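Side-chain contacts in possible TctC subunit of the Tripartite Tricarboxylate Transport(TTT) Family (Rhodopseudomonas palustris, PDB 6HKE), which binds malate and probably serves as the periplasmic substrate-binding protein of a tripartite tricarboxylate transporter: residues A34-A39 with Q265-T270; P112-A117 with P217-V222; C155-R160 with I298-D303; L162-T167 with V186-D191; A199-K204 with T273-L278. The protein carries 2 engineered substitutions. All coordinates share one frame; numbering follows the deposited sequence.

Interaction 1: A34-A39 with Q265-T270; sequences ARLITA and QSDVRT
Leu36 and Ile37 of helix 29-45 pack on Val268 of helix 266-274, and no hydrogen bond joins residues 34-39 to 265-270. The apolar contacts divide between the two branches of Val268. Leu36, its CG anti to the backbone N (chi1 172°), reaches across to the second helix, where CD1 lies 4.0 Å from Val268 CG2 and CD2 lies 4.0 Å from Val268 O. The same Val268 CG2 also rests 3.7 Å from the backbone O of Leu36, while Val268 CG1 meets Ile37 CG1 at 4.0 Å, these two side chains crossing at about a right angle. With an alanine in place of Leu36 both methyls facing the second helix are gone, and a gap would probably open beside Val268, whose CG2 would lose its contact with Leu36 CD1.

One charged group approaches from the exposed margin: Asp267 OD2 is 4.3 Å from Leu36 CD1, and its carboxylate has a weak, long ion pair with Arg271. Inside the first helix, Thr38 OG1 bonds to Ala34 O at 2.6 Å from above the carbonyl plane, and Thr38 N reaches the same oxygen from the opposite face, so the hydroxyl is satisfied within its own helix.

The helix segments run nearly antiparallel, at 160°, with axes 9.9 Å apart. Leu36 continues along helix 266-274 onto Arg271 and Leu272, and Val268 also touches Glu40. Ala34 and Thr38 pack on strands 18-22 and 49-53, which places helix 29-45 between that part of the sheet and helix 266-274.

Interaction 2: P112-A117 with P217-V222; sequences PVLLLA and PVVPDV
Leu114 reaches from strand 102-118 to Val222 and Val219, which lie in the loop between strands 205-210 and 236-244. It contributes about half of the 102 Å² buried here, and its CB points toward the loop. CG stands anti to the carbonyl carbon, beside the backbone N (chi1 -76°), and the two methyls diverge to different partners. CD2 makes the close contact, 3.7 Å from Val222 CG1, the two side chains meeting at a slant. CD1 reaches Val219 CG2 at the longer distance of 4.5 Å, a looser apposition.

Val222 offers the branch that is anti to its backbone N, CG1, and its side chain also touches Ala207 of strand 205-210. Val219, the more buried of the two valines, rests as well on Ile193 at the start of helix 193-201. Both valines can face one leucine because a type I beta turn runs from Val219 to Val222: the chain folds back on itself, closed by a backbone bond from Val222 N to Val219 O of 3.2 Å. A further bond, from Arg215 NH1 to Pro220 O, ties the turn to the preceding residues.

No hydrogen bond crosses between residues 112-117 and 217-222; the join is apolar. On the strand itself, Leu115 faces helix 150-162 while Leu114 contacts the loop, a distribution that fits a central strand with packing on each surface. Strand 102-118 pairs antiparallel with strands 188-192, 205-210 and 236-244, an arrangement consistent with the mixed sheet of a type II periplasmic binding protein, with an irregular loop packed against one face at Leu114.

Interaction 3: C155-R160 with I298-D303; sequences CLLLNR and ISRWED
Leu157 CG lies anti to the backbone N (chi1 178°), directing the leucine from helix 150-162 toward Trp301 and Arg300 of helix 287-305. The indole leaves its helix with CG beside the backbone N (chi1 -68°), and the arginine chain bends at chi2 (-79°), so that both long side chains extend side by side toward the same leucine.

The indole comes edge first. Leu157 CB sits near the ring plane, 4.1 Å from Trp301 CH2, and Leu157 CD2 is 4.2 Å from that same atom. The leucine and the indole cross at about a right angle. Leu157 CD2 also approaches Arg300 NH1 obliquely at 3.4 Å, an apolar methyl against a cationic group, and Arg300 NH1 is hydrogen-bonded to Gln234 O.

Arg300 and Trp301 brace each other. Arg300 CD lies 3.7 Å above the indole plane, displaced toward the rim, and Trp301 CZ2 in turn lies 3.9 Å above one face of the guanidinium. Glu297 adds a weak hydrogen bond to Trp301 NE1 and a long, weak ion pair with Arg300 NH2, which may add some restraint.

Beyond the leucine edge, Trp301 touches Ala86 and Ala89 of helix 82-90. Helix 150-162 packs through Leu158 on Tyr188 and Cys190 of strand 188-192, so it meets the strand on one side and helix 287-305 on another.

Interaction 4: L162-T167 with V186-D191; sequences LKVDPT and VDYMCD
Tyr188 brings its hydroxyl against Pro166, with OH 3.3 Å from Pro166 CG. The proline also stands 4.2 Å from the ring itself, measured from Pro166 CG to Tyr188 CZ, and it approaches obliquely, the two side chains crossing at about a right angle. Val164 adds a looser touch, its CG2 4.2 Å from Tyr188 OH. No hydrogen bond links residues 162-167 with 186-191.

The polar need of the hydroxyl is met by Asn159 OD1, to which Tyr188 OH is hydrogen-bonded. Asn159 also packs on Val164 and Pro166, and so probably limits where the phenol can sit relative to the loop. At the other end of the side chain, chi1 of 68° sets CG between the backbone N and the carbonyl carbon, sending the ring off strand 188-192 toward the loop. Phe129 of helix 126-136 packs edge-to-face with the ring.

Residues 162-167 form the return of a beta-alpha-beta crossover: strand 141-144, helix 150-162 and the parallel neighbouring strand 167-170. Strand 188-192 pairs with the other edge of strand 141-144, and Tyr188 lies among Val142 of that strand, Val133 of helix 126-136 and Leu115 and Ala117 of strand 102-118.

Interaction 5: A199-K204 with T273-L278; sequences ALREGK and TDLGAL
Arg201 gives its hydrogen bond to the main-chain oxygen of Asp274 and not to the carboxylate of that residue. The bond, from Arg201 NH2 to Asp274 O, is short at 2.9 Å but strongly bent, with an N-H...O angle of 124°, and therefore weak. Arg201 NH2 and Asp274 OD1 stay 5.5 Å apart, too far for a contact salt bridge, though the opposite charges probably still attract.

The arginine spans the distance because its chain is extended from CG to NE, with CG anti to the carbonyl carbon (chi1 -85°). The guanidinium meets the carbonyl obliquely, and Leu275 CD2 lies 4.4 Å from Arg201 NH1.

Each helix ends here in a Schellman motif. Gly203 has positive phi and follows helix 193-201, with Lys204 N bonded to Ala199 O and Gly203 N to Leu200 O, both at 2.8 Å. Gly276 plays the same part after helix 266-274: Gly276 N bonds to Thr273 O at 3.1 Å and Ala277 N to Leu272 O. Asp274 O thus sits at a helix C-terminus, where the partial negative charge would be expected to attract a guanidinium.

Across Gly203, Lys204 NZ forms a salt bridge with Glu202 OE1 at 3.0 Å, meeting that oxygen from above the carboxylate plane. Leu275 continues onto Val194, Val197 and Pro198, so the apolar packing on helix 193-201 lies beside the exposed arginine.

How the interactions relate
Interactions 2, 3 and 4 form one cluster: Leu115 CD1 packs on Leu158 CD2 at 3.4 Å (2 with 3), Leu158 CD2 on Cys190 SG at 3.8 Å (3 with 4), and a probable hydrogen bond from Leu116 N to Met189 O at 2.7 Å pairs strands 102-118 and 188-192 (2 with 4). Interaction 5 adjoins interaction 2, their centres 8 Å apart, where Val218 CG1 touches Thr273 O at 3.3 Å. Interactions 1 and 5 share helix 266-274, whereas interactions 1 and 3 lie on opposite sides of the chain's centre. Asp191 OD1, in interaction 4, is hydrogen-bonded to malate-binding Thr174 OG1. D-malate lies about 10 Å from the Trp301 side chain.

Interaction 1: A34-A39 with Q265-T270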
# COMPACT_ATOMS: atom_id res chain seq x y z
N ALA A 34 3.90 2.43 -9.08
CA ALA A 34 5.16 1.92 -9.67
C ALA A 34 5.21 2.25 -11.17
O ALA A 34 6.26 2.72 -11.65
CB ALA A 34 5.30 0.45 -9.41
N ARG A 35 4.12 2.05 -11.90
CA ARG A 35 4.13 2.26 -13.36
C ARG A 35 4.34 3.75 -13.66
O ARG A 35 5.09 4.09 -14.61
CB ARG A 35 2.84 1.74 -14.00
CG ARG A 35 2.91 0.25 -14.30
CD ARG A 35 1.60 -0.32 -14.79
NE ARG A 35 1.68 -1.75 -14.57
CZ ARG A 35 2.33 -2.60 -15.34
NH1 ARG A 35 2.94 -2.19 -16.44
NH2 ARG A 35 2.37 -3.87 -15.00
N LEU A 36 3.72 4.59 -12.86
CA LEU A 36 3.74 6.06 -13.02
C LEU A 36 5.15 6.58 -12.76
O LEU A 36 5.64 7.41 -13.56
CB LEU A 36 2.71 6.65 -12.05
CG LEU A 36 2.71 8.16 -11.93
CD1 LEU A 36 2.48 8.80 -13.30
CD2 LEU A 36 1.67 8.63 -10.92
N ILE A 37 5.81 6.11 -11.69
CA ILE A 37 7.15 6.64 -11.31
C ILE A 37 8.26 6.00 -12.18
O ILE A 37 9.11 6.76 -12.72
CB ILE A 37 7.39 6.52 -9.80
CG1 ILE A 37 6.44 7.45 -9.04
CG2 ILE A 37 8.83 6.84 -9.48
CD1 ILE A 37 6.28 7.14 -7.59
N THR A 38 8.24 4.68 -12.35
CA THR A 38 9.31 3.94 -13.07
C THR A 38 9.41 4.39 -14.53
O THR A 38 10.57 4.46 -15.00
CB THR A 38 9.15 2.42 -12.92
OG1 THR A 38 7.90 2.02 -13.48
CG2 THR A 38 9.29 2.01 -11.47
N ALA A 39 8.30 4.69 -15.21
CA ALA A 39 8.34 5.21 -16.61
C ALA A 39 9.18 6.50 -16.66
O ALA A 39 10.06 6.59 -17.55
CB ALA A 39 6.96 5.43 -17.18
N GLN A 265 8.58 15.41 -12.00
CA GLN A 265 7.85 15.54 -13.29
C GLN A 265 6.41 15.97 -13.00
O GLN A 265 5.77 15.38 -12.13
CB GLN A 265 7.84 14.25 -14.09
CG GLN A 265 9.21 13.83 -14.60
CD GLN A 265 9.91 15.01 -15.21
OE1 GLN A 265 10.80 15.60 -14.60
NE2 GLN A 265 9.46 15.41 -16.38
N SER A 266 5.93 16.98 -13.73
CA SER A 266 4.56 17.51 -13.62
C SER A 266 3.55 16.37 -13.70
O SER A 266 2.59 16.37 -12.91
CB SER A 266 4.27 18.52 -14.67
OG SER A 266 3.02 19.13 -14.39
N ASP A 267 3.77 15.45 -14.65
CA ASP A 267 2.86 14.33 -14.97
C ASP A 267 2.67 13.47 -13.73
O ASP A 267 1.53 13.06 -13.45
CB ASP A 267 3.42 13.46 -16.09
CG ASP A 267 2.31 12.74 -16.82
OD1 ASP A 267 1.64 13.41 -17.63
OD2 ASP A 267 2.10 11.53 -16.54
N VAL A 268 3.77 13.21 -13.02
CA VAL A 268 3.81 12.33 -11.81
C VAL A 268 3.15 13.07 -10.63
O VAL A 268 2.30 12.44 -10.00
CB VAL A 268 5.25 11.85 -11.52
CG1 VAL A 268 5.39 11.12 -10.20
CG2 VAL A 268 5.73 10.96 -12.64
N ARG A 269 3.48 14.35 -10.38
CA ARG A 269 2.95 15.09 -9.20
C ARG A 269 1.43 15.19 -9.32
O ARG A 269 0.73 14.89 -8.33
CB ARG A 269 3.49 16.51 -9.08
CG ARG A 269 5.00 16.62 -8.95
CD ARG A 269 5.38 18.08 -8.97
NE ARG A 269 4.59 18.79 -7.97
CZ ARG A 269 4.88 18.81 -6.67
NH1 ARG A 269 5.93 18.15 -6.19
NH2 ARG A 269 4.13 19.49 -5.82
N THR A 270 0.93 15.57 -10.49
CA THR A 270 -0.52 15.80 -10.70
C THR A 270 -1.25 14.45 -10.68
O THR A 270 -2.35 14.41 -10.10
CB THR A 270 -0.79 16.69 -11.92
OG1 THR A 270 -0.46 15.94 -13.08
CG2 THR A 270 0.00 17.98 -11.89

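Interaction 2: P112-A117 with P217-V222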
# COMPACT_ATOMS: atom_id res chain seq x y z
N PRO A 112 -3.26 8.02 2.72
CA PRO A 112 -4.19 7.40 3.66
C PRO A 112 -4.94 6.20 3.06
O PRO A 112 -5.00 6.00 1.84
CB PRO A 112 -5.13 8.54 4.03
CG PRO A 112 -5.12 9.43 2.81
CD PRO A 112 -3.70 9.35 2.27
N VAL A 113 -5.45 5.40 3.98
CA VAL A 113 -6.33 4.24 3.77
C VAL A 113 -7.76 4.66 4.14
O VAL A 113 -7.93 5.41 5.14
CB VAL A 113 -5.85 3.07 4.65
CG1 VAL A 113 -6.92 2.00 4.83
CG2 VAL A 113 -4.56 2.49 4.11
N LEU A 114 -8.73 4.14 3.38
CA LEU A 114 -10.18 4.39 3.51
C LEU A 114 -10.89 3.07 3.81
O LEU A 114 -10.55 2.06 3.18
CB LEU A 114 -10.69 4.94 2.18
CG LEU A 114 -10.35 6.39 1.92
CD1 LEU A 114 -10.64 6.77 0.49
CD2 LEU A 114 -11.14 7.28 2.86
N LEU A 115 -11.90 3.12 4.69
CA LEU A 115 -12.85 2.01 4.87
C LEU A 115 -13.94 2.16 3.82
O LEU A 115 -14.64 3.16 3.88
CB LEU A 115 -13.41 2.09 6.29
CG LEU A 115 -14.55 1.12 6.58
CD1 LEU A 115 -14.12 -0.31 6.30
CD2 LEU A 115 -15.02 1.29 8.01
N LEU A 116 -13.99 1.27 2.83
CA LEU A 116 -15.00 1.30 1.74
C LEU A 116 -16.01 0.19 1.98
O LEU A 116 -15.65 -0.82 2.60
CB LEU A 116 -14.35 1.04 0.38
CG LEU A 116 -13.13 1.85 0.03
CD1 LEU A 116 -12.72 1.51 -1.38
CD2 LEU A 116 -13.39 3.35 0.19
N ALA A 117 -17.21 0.33 1.46
CA ALA A 117 -18.17 -0.79 1.40
C ALA A 117 -18.87 -0.76 0.06
O ALA A 117 -18.83 0.29 -0.64
CB ALA A 117 -19.14 -0.71 2.54
N PRO A 217 -8.26 16.43 1.04
CA PRO A 217 -8.98 17.28 0.11
C PRO A 217 -9.45 16.62 -1.20
O PRO A 217 -10.31 17.18 -1.79
CB PRO A 217 -8.01 18.46 -0.16
CG PRO A 217 -6.66 18.04 0.40
CD PRO A 217 -6.90 16.89 1.35
N VAL A 218 -8.95 15.44 -1.61
CA VAL A 218 -9.51 14.73 -2.80
C VAL A 218 -10.77 13.95 -2.40
O VAL A 218 -11.49 13.51 -3.32
CB VAL A 218 -8.52 13.78 -3.50
CG1 VAL A 218 -7.19 14.45 -3.80
CG2 VAL A 218 -8.32 12.50 -2.72
N VAL A 219 -11.01 13.72 -1.10
CA VAL A 219 -12.28 13.10 -0.62
C VAL A 219 -12.75 13.87 0.61
O VAL A 219 -12.86 13.31 1.70
CB VAL A 219 -12.13 11.59 -0.38
CG1 VAL A 219 -11.89 10.85 -1.68
CG2 VAL A 219 -11.04 11.25 0.63
N PRO A 220 -13.08 15.17 0.46
CA PRO A 220 -13.27 16.03 1.62
C PRO A 220 -14.56 15.75 2.40
O PRO A 220 -14.62 16.16 3.55
CB PRO A 220 -13.24 17.45 1.01
CG PRO A 220 -13.71 17.26 -0.42
CD PRO A 220 -13.28 15.86 -0.82
N ASP A 221 -15.52 15.02 1.82
CA ASP A 221 -16.83 14.68 2.46
C ASP A 221 -16.71 13.38 3.29
O ASP A 221 -17.69 13.00 3.95
CB ASP A 221 -17.96 14.70 1.41
CG ASP A 221 -18.63 16.08 1.24
OD1 ASP A 221 -18.20 17.05 1.92
OD2 ASP A 221 -19.61 16.17 0.46
N VAL A 222 -15.53 12.76 3.35
CA VAL A 222 -15.26 11.52 4.15
C VAL A 222 -14.67 11.91 5.51
O VAL A 222 -13.59 12.50 5.57
CB VAL A 222 -14.31 10.58 3.39
CG1 VAL A 222 -13.96 9.35 4.21
CG2 VAL A 222 -14.88 10.20 2.02

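Interaction 3: C155-R160 with I298-D303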
# COMPACT_ATOMS: atom_id res chain seq x y z
N CYS A 155 -7.63 -3.81 7.81
CA CYS A 155 -8.92 -4.44 8.18
C CYS A 155 -8.76 -5.18 9.51
O CYS A 155 -9.68 -5.15 10.34
CB CYS A 155 -9.50 -5.30 7.06
SG CYS A 155 -8.97 -7.04 7.03
N LEU A 156 -7.59 -5.77 9.75
CA LEU A 156 -7.31 -6.41 11.06
C LEU A 156 -7.29 -5.33 12.16
O LEU A 156 -7.81 -5.60 13.27
CB LEU A 156 -5.98 -7.17 10.95
CG LEU A 156 -5.57 -7.92 12.22
CD1 LEU A 156 -4.83 -9.20 11.88
CD2 LEU A 156 -4.72 -7.02 13.11
N LEU A 157 -6.74 -4.14 11.87
CA LEU A 157 -6.69 -3.05 12.87
C LEU A 157 -8.12 -2.61 13.17
O LEU A 157 -8.48 -2.53 14.37
CB LEU A 157 -5.87 -1.88 12.34
CG LEU A 157 -5.83 -0.69 13.31
CD1 LEU A 157 -5.40 -1.14 14.70
CD2 LEU A 157 -4.91 0.39 12.79
N LEU A 158 -8.89 -2.30 12.13
CA LEU A 158 -10.31 -1.88 12.24
C LEU A 158 -11.12 -2.96 12.98
O LEU A 158 -11.77 -2.61 13.98
CB LEU A 158 -10.84 -1.62 10.82
CG LEU A 158 -12.32 -1.25 10.72
CD1 LEU A 158 -12.59 0.14 11.25
CD2 LEU A 158 -12.76 -1.36 9.28
N ASN A 159 -11.08 -4.21 12.54
CA ASN A 159 -11.88 -5.31 13.14
C ASN A 159 -11.50 -5.51 14.62
O ASN A 159 -12.43 -5.77 15.41
CB ASN A 159 -11.75 -6.60 12.33
CG ASN A 159 -12.42 -6.48 10.98
OD1 ASN A 159 -13.10 -5.50 10.69
ND2 ASN A 159 -12.21 -7.48 10.15
N ARG A 160 -10.23 -5.38 14.99
CA ARG A 160 -9.77 -5.50 16.41
C ARG A 160 -10.24 -4.30 17.24
O ARG A 160 -10.51 -4.49 18.44
CB ARG A 160 -8.25 -5.59 16.52
CG ARG A 160 -7.77 -7.03 16.44
CD ARG A 160 -6.27 -7.13 16.42
NE ARG A 160 -5.90 -8.46 15.93
CZ ARG A 160 -5.08 -9.30 16.53
NH1 ARG A 160 -4.48 -8.98 17.67
NH2 ARG A 160 -4.84 -10.47 15.97
N ILE A 298 7.49 -1.67 11.43
CA ILE A 298 7.68 -3.01 12.06
C ILE A 298 7.21 -2.94 13.53
O ILE A 298 6.43 -3.83 13.92
CB ILE A 298 9.13 -3.52 11.92
CG1 ILE A 298 9.45 -3.91 10.48
CG2 ILE A 298 9.40 -4.68 12.88
CD1 ILE A 298 10.88 -4.35 10.22
N SER A 299 7.66 -1.93 14.29
CA SER A 299 7.40 -1.78 15.75
C SER A 299 5.93 -1.47 15.98
O SER A 299 5.35 -2.02 16.96
CB SER A 299 8.24 -0.69 16.39
OG SER A 299 9.49 -0.55 15.77
N ARG A 300 5.37 -0.57 15.16
CA ARG A 300 3.96 -0.11 15.25
C ARG A 300 3.05 -1.36 15.23
O ARG A 300 2.23 -1.50 16.14
CB ARG A 300 3.69 0.91 14.13
CG ARG A 300 2.31 1.55 14.15
CD ARG A 300 1.28 0.62 13.54
NE ARG A 300 -0.11 1.09 13.64
CZ ARG A 300 -0.73 1.85 12.74
NH1 ARG A 300 -1.99 2.19 12.94
NH2 ARG A 300 -0.10 2.27 11.65
N TRP A 301 3.24 -2.28 14.28
CA TRP A 301 2.38 -3.48 14.12
C TRP A 301 2.72 -4.57 15.14
O TRP A 301 1.84 -5.41 15.36
CB TRP A 301 2.44 -4.01 12.68
CG TRP A 301 1.79 -3.03 11.75
CD1 TRP A 301 2.41 -2.08 11.01
CD2 TRP A 301 0.38 -2.81 11.59
NE1 TRP A 301 1.49 -1.33 10.33
CE2 TRP A 301 0.24 -1.75 10.68
CE3 TRP A 301 -0.77 -3.43 12.09
CZ2 TRP A 301 -1.01 -1.29 10.26
CZ3 TRP A 301 -2.00 -2.96 11.68
CH2 TRP A 301 -2.11 -1.92 10.76
N GLU A 302 3.93 -4.57 15.70
CA GLU A 302 4.28 -5.40 16.88
C GLU A 302 3.43 -4.94 18.07
O GLU A 302 2.92 -5.81 18.76
CB GLU A 302 5.78 -5.36 17.17
CG GLU A 302 6.58 -6.40 16.39
CD GLU A 302 8.09 -6.15 16.24
OE1 GLU A 302 8.57 -5.06 16.65
OE2 GLU A 302 8.79 -7.04 15.70
N ASP A 303 3.24 -3.62 18.26
CA ASP A 303 2.37 -3.02 19.32
C ASP A 303 0.89 -3.37 19.11
O ASP A 303 0.23 -3.71 20.12
CB ASP A 303 2.48 -1.49 19.38
CG ASP A 303 3.80 -0.98 19.93
OD1 ASP A 303 4.77 -1.75 19.95
OD2 ASP A 303 3.85 0.21 20.30

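Interaction 4: L162-T167 with V186-D191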
# COMPACT_ATOMS: atom_id res chain seq x y z
N LEU A 162 -13.02 -2.60 16.61
CA LEU A 162 -14.50 -2.77 16.70
C LEU A 162 -14.85 -4.12 17.33
O LEU A 162 -16.04 -4.37 17.55
CB LEU A 162 -15.11 -2.69 15.29
CG LEU A 162 -15.02 -1.35 14.58
CD1 LEU A 162 -15.67 -1.46 13.22
CD2 LEU A 162 -15.67 -0.23 15.37
N LYS A 163 -13.86 -4.98 17.59
CA LYS A 163 -14.06 -6.27 18.30
C LYS A 163 -15.01 -7.15 17.49
O LYS A 163 -15.87 -7.80 18.09
CB LYS A 163 -14.55 -6.02 19.73
CG LYS A 163 -13.71 -4.99 20.49
CD LYS A 163 -14.00 -4.89 21.98
CE LYS A 163 -13.43 -3.61 22.57
NZ LYS A 163 -12.07 -3.34 22.02
N VAL A 164 -14.83 -7.19 16.18
CA VAL A 164 -15.55 -8.09 15.24
C VAL A 164 -14.50 -8.91 14.49
O VAL A 164 -13.43 -8.38 14.21
CB VAL A 164 -16.44 -7.28 14.28
CG1 VAL A 164 -17.45 -6.42 15.04
CG2 VAL A 164 -15.61 -6.40 13.34
N ASP A 165 -14.81 -10.17 14.19
CA ASP A 165 -13.93 -11.06 13.39
C ASP A 165 -14.75 -11.69 12.27
O ASP A 165 -15.02 -12.89 12.30
CB ASP A 165 -13.23 -12.11 14.26
CG ASP A 165 -12.05 -12.76 13.56
OD1 ASP A 165 -11.41 -12.08 12.71
OD2 ASP A 165 -11.77 -13.94 13.85
N PRO A 166 -15.16 -10.91 11.25
CA PRO A 166 -15.79 -11.46 10.05
C PRO A 166 -14.80 -12.26 9.20
O PRO A 166 -13.61 -12.09 9.37
CB PRO A 166 -16.26 -10.23 9.26
CG PRO A 166 -15.34 -9.12 9.73
CD PRO A 166 -15.00 -9.45 11.17
N THR A 167 -15.30 -13.09 8.29
CA THR A 167 -14.50 -13.81 7.26
C THR A 167 -13.69 -12.81 6.41
O THR A 167 -14.27 -11.82 5.93
CB THR A 167 -15.40 -14.64 6.34
OG1 THR A 167 -16.24 -15.39 7.20
CG2 THR A 167 -14.62 -15.53 5.40
N VAL A 186 -18.35 -8.71 -2.18
CA VAL A 186 -17.77 -8.55 -0.81
C VAL A 186 -18.39 -7.29 -0.18
O VAL A 186 -18.93 -6.44 -0.91
CB VAL A 186 -16.23 -8.52 -0.84
CG1 VAL A 186 -15.65 -9.87 -1.21
CG2 VAL A 186 -15.71 -7.43 -1.77
N ASP A 187 -18.30 -7.18 1.15
CA ASP A 187 -19.07 -6.21 1.97
C ASP A 187 -18.23 -4.98 2.25
O ASP A 187 -18.68 -3.87 1.93
CB ASP A 187 -19.61 -6.91 3.21
CG ASP A 187 -20.64 -7.95 2.80
OD1 ASP A 187 -21.68 -7.54 2.27
OD2 ASP A 187 -20.34 -9.15 2.90
N TYR A 188 -17.03 -5.15 2.79
CA TYR A 188 -16.13 -3.99 2.98
C TYR A 188 -14.66 -4.39 2.81
O TYR A 188 -14.31 -5.56 2.58
CB TYR A 188 -16.42 -3.29 4.30
CG TYR A 188 -16.09 -4.03 5.57
CD1 TYR A 188 -17.01 -4.89 6.13
CD2 TYR A 188 -14.93 -3.76 6.27
CE1 TYR A 188 -16.76 -5.50 7.34
CE2 TYR A 188 -14.66 -4.38 7.48
CZ TYR A 188 -15.59 -5.25 8.02
OH TYR A 188 -15.34 -5.88 9.21
N MET A 189 -13.84 -3.36 2.89
CA MET A 189 -12.44 -3.35 2.44
C MET A 189 -11.81 -2.08 3.01
O MET A 189 -12.50 -1.03 3.03
CB MET A 189 -12.46 -3.30 0.91
CG MET A 189 -11.23 -3.80 0.23
SD MET A 189 -11.60 -3.67 -1.53
CE MET A 189 -10.71 -2.18 -1.96
N CYS A 190 -10.59 -2.18 3.51
CA CYS A 190 -9.74 -1.00 3.77
C CYS A 190 -8.81 -0.90 2.58
O CYS A 190 -8.20 -1.93 2.28
CB CYS A 190 -9.01 -1.12 5.09
SG CYS A 190 -10.19 -1.22 6.46
N ASP A 191 -8.81 0.23 1.87
CA ASP A 191 -7.99 0.38 0.65
C ASP A 191 -7.22 1.71 0.67
O ASP A 191 -7.66 2.66 1.29
CB ASP A 191 -8.86 0.17 -0.59
CG ASP A 191 -8.11 -0.21 -1.86
OD1 ASP A 191 -6.90 -0.48 -1.79
OD2 ASP A 191 -8.76 -0.23 -2.94

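Interaction 5: A199-K204 with T273-L278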
# COMPACT_ATOMS: atom_id res chain seq x y z
N ALA A 199 -13.29 4.85 -8.19
CA ALA A 199 -14.56 4.14 -7.90
C ALA A 199 -15.55 5.08 -7.19
O ALA A 199 -16.75 5.05 -7.56
CB ALA A 199 -14.28 2.90 -7.08
N LEU A 200 -15.07 5.86 -6.20
CA LEU A 200 -15.89 6.86 -5.45
C LEU A 200 -16.39 7.93 -6.42
O LEU A 200 -17.59 8.26 -6.37
CB LEU A 200 -15.05 7.50 -4.33
CG LEU A 200 -14.63 6.56 -3.19
CD1 LEU A 200 -13.63 7.24 -2.27
CD2 LEU A 200 -15.85 6.10 -2.40
N ARG A 201 -15.51 8.44 -7.27
CA ARG A 201 -15.81 9.50 -8.26
C ARG A 201 -16.84 9.02 -9.29
O ARG A 201 -17.53 9.87 -9.86
CB ARG A 201 -14.52 10.00 -8.94
CG ARG A 201 -13.80 11.08 -8.14
CD ARG A 201 -12.44 11.36 -8.75
NE ARG A 201 -11.66 12.39 -8.06
CZ ARG A 201 -10.38 12.69 -8.34
NH1 ARG A 201 -9.73 12.02 -9.29
NH2 ARG A 201 -9.75 13.65 -7.68
N GLU A 202 -16.95 7.71 -9.52
CA GLU A 202 -17.99 7.11 -10.42
C GLU A 202 -19.20 6.66 -9.59
O GLU A 202 -20.16 6.19 -10.19
CB GLU A 202 -17.39 5.96 -11.23
CG GLU A 202 -16.35 6.41 -12.23
CD GLU A 202 -15.74 5.29 -13.04
OE1 GLU A 202 -15.39 4.24 -12.45
OE2 GLU A 202 -15.61 5.46 -14.28
N GLY A 203 -19.15 6.83 -8.26
CA GLY A 203 -20.21 6.43 -7.31
C GLY A 203 -20.37 4.92 -7.16
O GLY A 203 -21.43 4.50 -6.65
N LYS A 204 -19.35 4.12 -7.49
CA LYS A 204 -19.47 2.63 -7.54
C LYS A 204 -19.27 2.00 -6.16
O LYS A 204 -19.67 0.85 -5.97
CB LYS A 204 -18.49 2.02 -8.55
CG LYS A 204 -18.88 2.19 -10.01
CD LYS A 204 -17.69 2.01 -10.92
CE LYS A 204 -18.08 1.66 -12.34
NZ LYS A 204 -16.94 1.83 -13.28
N THR A 273 -1.17 13.27 -6.86
CA THR A 273 -1.94 14.18 -5.96
C THR A 273 -3.43 14.17 -6.33
O THR A 273 -4.25 14.28 -5.39
CB THR A 273 -1.31 15.58 -5.88
OG1 THR A 273 -1.32 16.20 -7.17
CG2 THR A 273 0.11 15.56 -5.36
N ASP A 274 -3.78 14.00 -7.61
CA ASP A 274 -5.20 13.88 -8.07
C ASP A 274 -5.87 12.63 -7.47
O ASP A 274 -7.11 12.59 -7.39
CB ASP A 274 -5.34 13.78 -9.59
CG ASP A 274 -5.15 15.09 -10.34
OD1 ASP A 274 -5.34 16.18 -9.73
OD2 ASP A 274 -4.81 15.01 -11.54
N LEU A 275 -5.10 11.62 -7.11
CA LEU A 275 -5.63 10.35 -6.58
C LEU A 275 -5.41 10.30 -5.07
O LEU A 275 -5.62 9.23 -4.50
CB LEU A 275 -4.93 9.20 -7.33
CG LEU A 275 -5.23 9.11 -8.83
CD1 LEU A 275 -4.38 8.02 -9.49
CD2 LEU A 275 -6.70 8.82 -9.09
N GLY A 276 -4.99 11.41 -4.44
CA GLY A 276 -4.98 11.60 -2.98
C GLY A 276 -3.70 11.14 -2.30
O GLY A 276 -3.67 11.12 -1.06
N ALA A 277 -2.68 10.77 -3.08
CA ALA A 277 -1.32 10.38 -2.64
C ALA A 277 -0.43 11.61 -2.49
O ALA A 277 -0.64 12.59 -3.24
CB ALA A 277 -0.75 9.41 -3.65
N LEU A 278 0.54 11.58 -1.57
CA LEU A 278 1.52 12.69 -1.39
C LEU A 278 2.74 12.44 -2.26
O LEU A 278 3.16 11.28 -2.40
CB LEU A 278 1.94 12.80 0.08
CG LEU A 278 0.81 13.04 1.08
CD1 LEU A 278 1.37 13.11 2.50
CD2 LEU A 278 0.03 14.29 0.74